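Long-range contacts in 3-polyprenyl-4-hydroxybenzoate decarboxylase and related decarboxylases (Pelotomaculum thermopropionicum, PDB 6H6X), which binds prenylated FMN with manganese and potassium ions, and probably acts as a UbiD-class decarboxylase of aromatic acids, able to carboxylate 2-furoic acid in the reverse direction: residues 129-133 with 286-290; 52-56 with 114-118; 42-46 with 56-60. The protein carries 8 engineered substitutions. All coordinates share one frame; numbering follows the deposited sequence.

Contact 1 (129-133 with 286-290); sequences PYITA and YHTII. With 4LU (1-deoxy-5-O-phosphono-1-(3,3,4,5-tetramethyl-9,11-dioxo-2,3,8,9,10,11-hexahydro-7H-quinolino[1,8-fg]pteridin-12-ium-7-y l)-D-ribitol), chain I.
Ala-133 and Thr-288 mark the nearest backbone approach, their CA atoms 5.4 Å apart, where residues 130-133 and 286-289 run at roughly a right angle to each other. Thr-132 OG1 donates a hydrogen bond to Ile-289 O at 2.8 Å, tilted from the carbonyl plane. The hydroxyl gets there because a chi1 of 53° sets it between the threonine's own amide nitrogen and carbonyl carbon. Next along, the methyl of Ala-133 sits over a face of the His-287 imidazole as a CH-pi contact, CB lying 4.0 Å from the ring centroid, and also touches Ile-289 CD1 at 3.7 Å. The phenol of Tyr-286 crosses Ile-131 almost perpendicularly, bringing OH to 3.7 Å from CG1. Water fills in the polar contacts: one molecule links Tyr-130 O, Thr-132 N, Tyr-286 OH and Thr-288 OG1, and another bridges Ala-133 N and His-287 O. Beyond the segments, His-287 NE2 bonds to Glu-295 and Thr-288 OG1 to His-122. Thr-132 O comes within 3.4 Å of C12 of the cofactor, and Ile-289 CG2 within 3.9 Å of its methyl C7M, so this buried junction forms part of the wall of the prenylated FMN pocket.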
# COMPACT_ATOMS: atom_id res chain seq x y z
N PRO B 129 -20.20 -25.45 7.87
CA PRO B 129 -18.94 -25.40 8.61
C PRO B 129 -17.82 -26.09 7.84
O PRO B 129 -18.06 -27.10 7.18
CB PRO B 129 -19.25 -26.15 9.88
CG PRO B 129 -20.75 -26.18 9.99
CD PRO B 129 -21.19 -26.30 8.56
N TYR B 130 -16.62 -25.52 7.88
CA TYR B 130 -15.45 -26.08 7.21
C TYR B 130 -14.28 -26.21 8.14
O TYR B 130 -14.01 -25.31 8.92
CB TYR B 130 -15.01 -25.20 6.05
CG TYR B 130 -15.64 -25.57 4.74
CD1 TYR B 130 -16.89 -25.12 4.41
CD2 TYR B 130 -14.96 -26.33 3.81
CE1 TYR B 130 -17.47 -25.44 3.19
CE2 TYR B 130 -15.52 -26.66 2.61
CZ TYR B 130 -16.81 -26.20 2.32
OH TYR B 130 -17.40 -26.48 1.14
N ILE B 131 -13.60 -27.34 8.03
CA ILE B 131 -12.31 -27.56 8.70
C ILE B 131 -11.27 -27.04 7.71
O ILE B 131 -11.19 -27.55 6.61
CB ILE B 131 -12.07 -29.07 8.99
CG1 ILE B 131 -13.17 -29.59 9.94
CG2 ILE B 131 -10.69 -29.31 9.56
CD1 ILE B 131 -13.08 -31.07 10.19
N THR B 132 -10.52 -26.02 8.12
CA THR B 132 -9.59 -25.33 7.22
C THR B 132 -8.12 -25.44 7.63
O THR B 132 -7.30 -25.00 6.87
CB THR B 132 -9.91 -23.85 7.12
OG1 THR B 132 -9.97 -23.30 8.44
CG2 THR B 132 -11.28 -23.67 6.48
N ALA B 133 -7.82 -26.00 8.80
CA ALA B 133 -6.44 -26.04 9.27
C ALA B 133 -5.89 -27.43 9.59
O ALA B 133 -4.97 -27.57 10.38
CB ALA B 133 -6.29 -25.14 10.47
N TYR B 286 -9.04 -25.79 19.32
CA TYR B 286 -9.33 -25.95 17.92
C TYR B 286 -8.71 -24.75 17.13
O TYR B 286 -8.92 -23.60 17.50
CB TYR B 286 -10.82 -26.05 17.70
CG TYR B 286 -11.18 -26.28 16.24
CD1 TYR B 286 -11.28 -25.20 15.34
CD2 TYR B 286 -11.38 -27.55 15.72
CE1 TYR B 286 -11.57 -25.41 14.01
CE2 TYR B 286 -11.69 -27.75 14.38
CZ TYR B 286 -11.76 -26.66 13.55
OH TYR B 286 -12.07 -26.85 12.21
N HIS B 287 -7.99 -25.03 16.05
CA HIS B 287 -7.34 -23.99 15.23
C HIS B 287 -8.11 -23.87 13.91
O HIS B 287 -8.42 -24.87 13.24
CB HIS B 287 -5.90 -24.36 14.98
CG HIS B 287 -5.18 -23.47 14.04
ND1 HIS B 287 -4.20 -23.94 13.20
CD2 HIS B 287 -5.28 -22.15 13.80
CE1 HIS B 287 -3.69 -22.92 12.53
NE2 HIS B 287 -4.32 -21.83 12.88
N THR B 288 -8.50 -22.64 13.56
CA THR B 288 -9.05 -22.42 12.23
C THR B 288 -8.20 -21.41 11.47
O THR B 288 -7.57 -20.54 12.08
CB THR B 288 -10.51 -22.01 12.29
OG1 THR B 288 -11.06 -22.20 10.98
CG2 THR B 288 -10.70 -20.54 12.76
N ILE B 289 -8.15 -21.57 10.15
CA ILE B 289 -7.49 -20.59 9.29
C ILE B 289 -8.60 -19.92 8.53
O ILE B 289 -9.40 -20.58 7.87
CB ILE B 289 -6.49 -21.27 8.35
CG1 ILE B 289 -5.22 -21.70 9.13
CG2 ILE B 289 -6.09 -20.36 7.22
CD1 ILE B 289 -4.39 -22.75 8.36
N ILE B 290 -8.69 -18.61 8.63
CA ILE B 290 -9.71 -17.86 7.91
C ILE B 290 -9.22 -17.70 6.48
O ILE B 290 -8.10 -17.23 6.26
CB ILE B 290 -9.90 -16.50 8.54
CG1 ILE B 290 -10.50 -16.68 9.95
CG2 ILE B 290 -10.87 -15.67 7.71
CD1 ILE B 290 -10.33 -15.41 10.78
C9 4LU I . -3.61 -24.90 1.56
C8 4LU I . -3.83 -24.11 2.73
C7 4LU I . -5.10 -23.76 3.19
C10 4LU I . -5.56 -26.85 -1.00
C6 4LU I . -6.28 -24.04 2.26
N3 4LU I . -7.57 -28.62 -1.77
C2 4LU I . -6.30 -28.76 -2.26
C13 4LU I . -8.28 -22.75 3.59
C5 4LU I . -7.77 -23.77 2.59
C1 4LU I . -8.34 -24.72 0.39
O2 4LU I . -6.04 -29.72 -3.06
N1 4LU I . -5.31 -27.90 -1.87
C4 4LU I . -7.92 -27.61 -0.91
O4 4LU I . -9.09 -27.52 -0.47
C4A 4LU I . -6.86 -26.64 -0.47
N5 4LU I . -7.11 -25.58 0.46
C3 4LU I . -8.76 -24.24 1.58
C12 4LU I . -8.05 -25.00 3.51
C5A 4LU I . -6.03 -24.99 1.17
C7M 4LU I . -5.28 -22.91 4.44
C8M 4LU I . -2.57 -23.73 3.47
C9A 4LU I . -4.66 -25.33 0.72
N10 4LU I . -4.52 -25.98 -0.57
C1' 4LU I . -3.21 -26.19 -1.18
C2' 4LU I . -2.44 -27.48 -0.79
O2' 4LU I . -2.47 -27.78 0.61
C3' 4LU I . -0.98 -27.28 -1.18
O3' 4LU I . -0.91 -26.81 -2.53
C4' 4LU I . -0.15 -28.55 -0.97
O4' 4LU I . 1.29 -28.31 -0.89
C5' 4LU I . -0.34 -29.64 -2.02
O5' 4LU I . 0.57 -30.64 -1.52
P 4LU I . 1.13 -31.87 -2.42
O2P 4LU I . 1.87 -32.82 -1.47
O3P 4LU I . -0.13 -32.57 -3.00
O1P 4LU I . 2.07 -31.19 -3.43
O HOH W 1 -11.82 -24.56 10.40
O HOH W 2 -3.64 -26.90 12.55
O HOH W 3 -9.20 -26.44 11.26

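Contact 2 (52-56 with 114-118); sequences YAVPV and LKMLP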
# COMPACT_ATOMS: atom_id res chain seq x y z
N TYR B 52 -20.07 -24.77 23.03
CA TYR B 52 -18.85 -25.60 23.14
C TYR B 52 -17.98 -25.24 24.35
O TYR B 52 -17.87 -24.07 24.71
CB TYR B 52 -17.98 -25.42 21.88
CG TYR B 52 -18.64 -25.86 20.59
CD1 TYR B 52 -18.62 -27.20 20.20
CD2 TYR B 52 -19.31 -24.95 19.78
CE1 TYR B 52 -19.23 -27.62 19.03
CE2 TYR B 52 -19.92 -25.36 18.62
CZ TYR B 52 -19.86 -26.69 18.24
OH TYR B 52 -20.47 -27.09 17.08
N ALA B 53 -17.34 -26.24 24.96
CA ALA B 53 -16.28 -25.97 25.95
C ALA B 53 -14.93 -25.71 25.26
O ALA B 53 -14.02 -25.11 25.85
CB ALA B 53 -16.15 -27.14 26.92
N VAL B 54 -14.80 -26.13 24.01
CA VAL B 54 -13.51 -26.02 23.29
C VAL B 54 -13.28 -24.59 22.75
O VAL B 54 -14.10 -24.10 22.01
CB VAL B 54 -13.48 -27.05 22.14
CG1 VAL B 54 -12.24 -26.86 21.25
CG2 VAL B 54 -13.58 -28.47 22.71
N PRO B 55 -12.16 -23.94 23.10
CA PRO B 55 -11.80 -22.67 22.47
C PRO B 55 -11.28 -22.81 21.03
O PRO B 55 -10.97 -23.92 20.60
CB PRO B 55 -10.71 -22.12 23.37
CG PRO B 55 -10.11 -23.26 24.01
CD PRO B 55 -11.12 -24.37 24.05
N VAL B 56 -11.25 -21.67 20.30
CA VAL B 56 -10.83 -21.61 18.90
C VAL B 56 -9.72 -20.62 18.82
O VAL B 56 -9.81 -19.55 19.41
CB VAL B 56 -11.97 -21.22 17.99
CG1 VAL B 56 -11.47 -20.92 16.57
CG2 VAL B 56 -12.99 -22.35 17.94
N LEU B 114 -19.54 -32.08 14.56
CA LEU B 114 -20.13 -30.80 14.98
C LEU B 114 -20.53 -30.69 16.44
O LEU B 114 -20.54 -29.57 16.97
CB LEU B 114 -21.34 -30.39 14.12
CG LEU B 114 -21.10 -29.40 12.97
CD1 LEU B 114 -22.43 -28.81 12.50
CD2 LEU B 114 -20.14 -28.26 13.34
N LYS B 115 -20.87 -31.80 17.08
CA LYS B 115 -21.13 -31.77 18.53
C LYS B 115 -19.83 -31.60 19.32
O LYS B 115 -19.83 -30.89 20.32
CB LYS B 115 -21.87 -33.03 19.04
CG LYS B 115 -23.38 -33.03 18.80
CD LYS B 115 -24.19 -33.41 20.05
CE LYS B 115 -23.97 -34.85 20.50
NZ LYS B 115 -24.56 -35.88 19.60
N MET B 116 -18.75 -32.25 18.90
CA MET B 116 -17.49 -32.18 19.66
C MET B 116 -16.71 -30.89 19.45
O MET B 116 -16.06 -30.38 20.38
CB MET B 116 -16.56 -33.32 19.26
CG MET B 116 -17.09 -34.71 19.52
SD MET B 116 -16.00 -35.91 18.75
CE MET B 116 -14.49 -35.47 19.58
N LEU B 117 -16.75 -30.38 18.22
CA LEU B 117 -15.77 -29.37 17.81
C LEU B 117 -16.42 -28.11 17.26
O LEU B 117 -17.37 -28.17 16.45
CB LEU B 117 -14.86 -29.95 16.75
CG LEU B 117 -14.09 -31.22 17.13
CD1 LEU B 117 -13.26 -31.66 15.94
CD2 LEU B 117 -13.21 -31.00 18.36
N PRO B 118 -15.91 -26.96 17.69
CA PRO B 118 -16.44 -25.68 17.27
C PRO B 118 -15.97 -25.31 15.85
O PRO B 118 -15.24 -24.37 15.68
CB PRO B 118 -15.87 -24.74 18.32
CG PRO B 118 -14.53 -25.34 18.63
CD PRO B 118 -14.78 -26.81 18.62
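Tyr-52 lies with one ring face against Pro-118, whose CA stands 3.6 Å above the ring centre and only 7° off its normal, a CH-pi contact of near-ideal placement. The proline ring continues alongside, with CB 3.7 Å from Tyr-52 CD2. At the far end of the phenol, OH donates a very short hydrogen bond of 2.5 Å to Leu-114 O, which lies at the ring edge in the plane of the ring. With CG anti to the tyrosine's own carbonyl carbon (chi1 -62°), the ring is directed over Pro-118 and its hydroxyl to the helix end. Two valines meet the far side of the proline ring: CD touches Val-54 CG1 at 3.7 Å, and CG is pressed against Val-56 CG2 at 3.4 Å, tighter than ordinary van der Waals contact. The loop between the strands of the hairpin 43-46/56-58 is thereby fastened to the C-terminal end of helix 113-116, which Leu-117 is the first residue to leave. Were Tyr-52 replaced by an alanine, the Leu-114 carbonyl would probably lose this donor and the side of Pro-118 now under the ring would be left uncovered. Farther out, Pro-118 also packs on Val-49 of the same loop and, like Val-54, on Tyr-286. On the helix side, Met-116 turns the other way and rests on Val-278 and His-280 of strand 264-280.

Contact 3 (42-46 with 56-60); sequences CSLLF and VVTGL
A chi1 of 179° swings Ser-43 OG away from its own amide nitrogen and lets it donate to Thr-58 O at 2.9 Å, while at Phe-46 a chi1 of -63° sets CG anti to the carbonyl carbon and leans the ring back toward Thr-58, whose CG2 meets the ring edge at CE2, 4.0 Å away. Thr-58 O is gripped twice. The serine hydroxyl comes from above the carbonyl plane, and Leu-44 N, at 3.1 Å, reaches the oxygen from the opposite face. Thr-58 N returns a bond to Leu-44 O, completing a hydrogen-bonded pair. Two residues on, Phe-46 N approaches Val-56 O at 2.8 Å, nearly head-on to the carbonyl, and the longer return from Val-56 N to Phe-46 O is more tilted. Together these bonds build an antiparallel beta hairpin, its strand axes 4.7 Å apart and inclined at 171°, which forms the middle of a mixed four-stranded sheet between strands 18-21 and 286-287. Leu-45 and Val-57 form the non-hydrogen-bonded pair between the two bonded ones, and their side chains share a face, with Leu-45 CD1 4.2 Å from Val-57 CB. Val-57 CG2 also lies 3.6 Å from Ser-43 OG. Just past the strand, Gly-59, with its positive phi, turns the chain beside Ser-43. On the face bearing Leu-44, Phe-46, Val-56 and Thr-58, helix 30-38 packs through Ile-31 and Leu-34 against Phe-46, and Leu-44 touches Leu-443 of the second subunit. Thr-58 OG1 bonds to Thr-288 O, and the carboxylate of Glu-295 receives the amides of Gly-59 and Leu-60.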
# COMPACT_ATOMS: atom_id res chain seq x y z
N CYS B 42 -2.57 -9.51 15.39
CA CYS B 42 -2.45 -10.52 16.42
C CYS B 42 -3.35 -11.73 16.25
O CYS B 42 -4.39 -11.67 15.63
CB CYS B 42 -2.70 -9.88 17.79
SG CYS B 42 -4.46 -9.49 18.03
N SER B 43 -2.93 -12.81 16.89
CA SER B 43 -3.68 -14.04 17.01
C SER B 43 -4.78 -13.81 18.01
O SER B 43 -4.58 -13.09 19.00
CB SER B 43 -2.78 -15.16 17.52
OG SER B 43 -3.53 -16.35 17.66
N LEU B 44 -5.93 -14.45 17.79
CA LEU B 44 -7.03 -14.39 18.70
C LEU B 44 -7.41 -15.79 19.19
O LEU B 44 -7.62 -16.72 18.39
CB LEU B 44 -8.24 -13.77 18.04
CG LEU B 44 -8.20 -12.34 17.59
CD1 LEU B 44 -9.50 -12.03 16.85
CD2 LEU B 44 -8.05 -11.43 18.78
N LEU B 45 -7.55 -15.89 20.51
CA LEU B 45 -8.01 -17.09 21.18
C LEU B 45 -9.41 -16.84 21.74
O LEU B 45 -9.58 -16.08 22.67
CB LEU B 45 -7.00 -17.46 22.28
CG LEU B 45 -7.34 -18.61 23.22
CD1 LEU B 45 -7.69 -19.90 22.53
CD2 LEU B 45 -6.11 -18.84 24.10
N PHE B 46 -10.41 -17.48 21.15
CA PHE B 46 -11.79 -17.35 21.56
C PHE B 46 -12.15 -18.32 22.68
O PHE B 46 -12.48 -19.51 22.40
CB PHE B 46 -12.72 -17.55 20.37
CG PHE B 46 -12.55 -16.51 19.28
CD1 PHE B 46 -13.21 -15.29 19.34
CD2 PHE B 46 -11.73 -16.77 18.17
CE1 PHE B 46 -13.06 -14.34 18.33
CE2 PHE B 46 -11.59 -15.83 17.16
CZ PHE B 46 -12.26 -14.61 17.23
N VAL B 56 -11.25 -21.67 20.30
CA VAL B 56 -10.83 -21.61 18.90
C VAL B 56 -9.72 -20.62 18.82
O VAL B 56 -9.81 -19.55 19.41
CB VAL B 56 -11.97 -21.22 17.99
CG1 VAL B 56 -11.47 -20.92 16.57
CG2 VAL B 56 -12.99 -22.35 17.94
N VAL B 57 -8.62 -20.97 18.14
CA VAL B 57 -7.53 -20.02 17.93
C VAL B 57 -7.43 -19.75 16.41
O VAL B 57 -7.69 -20.62 15.57
CB VAL B 57 -6.24 -20.48 18.61
CG1 VAL B 57 -5.61 -21.68 17.90
CG2 VAL B 57 -5.23 -19.39 18.70
N THR B 58 -7.13 -18.51 16.06
CA THR B 58 -6.90 -18.15 14.66
C THR B 58 -5.74 -17.16 14.56
O THR B 58 -5.45 -16.47 15.52
CB THR B 58 -8.17 -17.65 13.96
OG1 THR B 58 -7.95 -17.57 12.53
CG2 THR B 58 -8.62 -16.33 14.52
N GLY B 59 -5.05 -17.17 13.42
CA GLY B 59 -4.01 -16.20 13.12
C GLY B 59 -2.73 -16.46 13.90
O GLY B 59 -2.17 -15.55 14.49
N LEU B 60 -2.24 -17.70 13.86
CA LEU B 60 -1.00 -18.11 14.58
C LEU B 60 0.24 -17.40 14.15
O LEU B 60 1.15 -17.16 14.95
CB LEU B 60 -0.73 -19.62 14.46
CG LEU B 60 -1.84 -20.52 15.00
CD1 LEU B 60 -1.44 -21.96 14.85
CD2 LEU B 60 -2.13 -20.19 16.45

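In the fold
Along the chain contact 3 closes first; the first segment of contact 2 (52-56) ends on Val-56, where the second segment of contact 3 begins, and contact 1 follows contact 2. Their centres are 11 to 15 Å apart, all on one side of the chain's centre. Strand 286-287 from contact 1 pairs in parallel with strand 56-58 of contact 3 at the edge of the mixed sheet, Tyr-286 O lying 2.7 Å from Val-57 N, and Tyr-286 N probably bonds to Pro-55 O of contact 2. Strand 286-287 thus ties the N-terminal domain to the Rift-related domain, while helix 113-116 adds a second tie. Of the three, contact 1 alone touches the prenylated FMN.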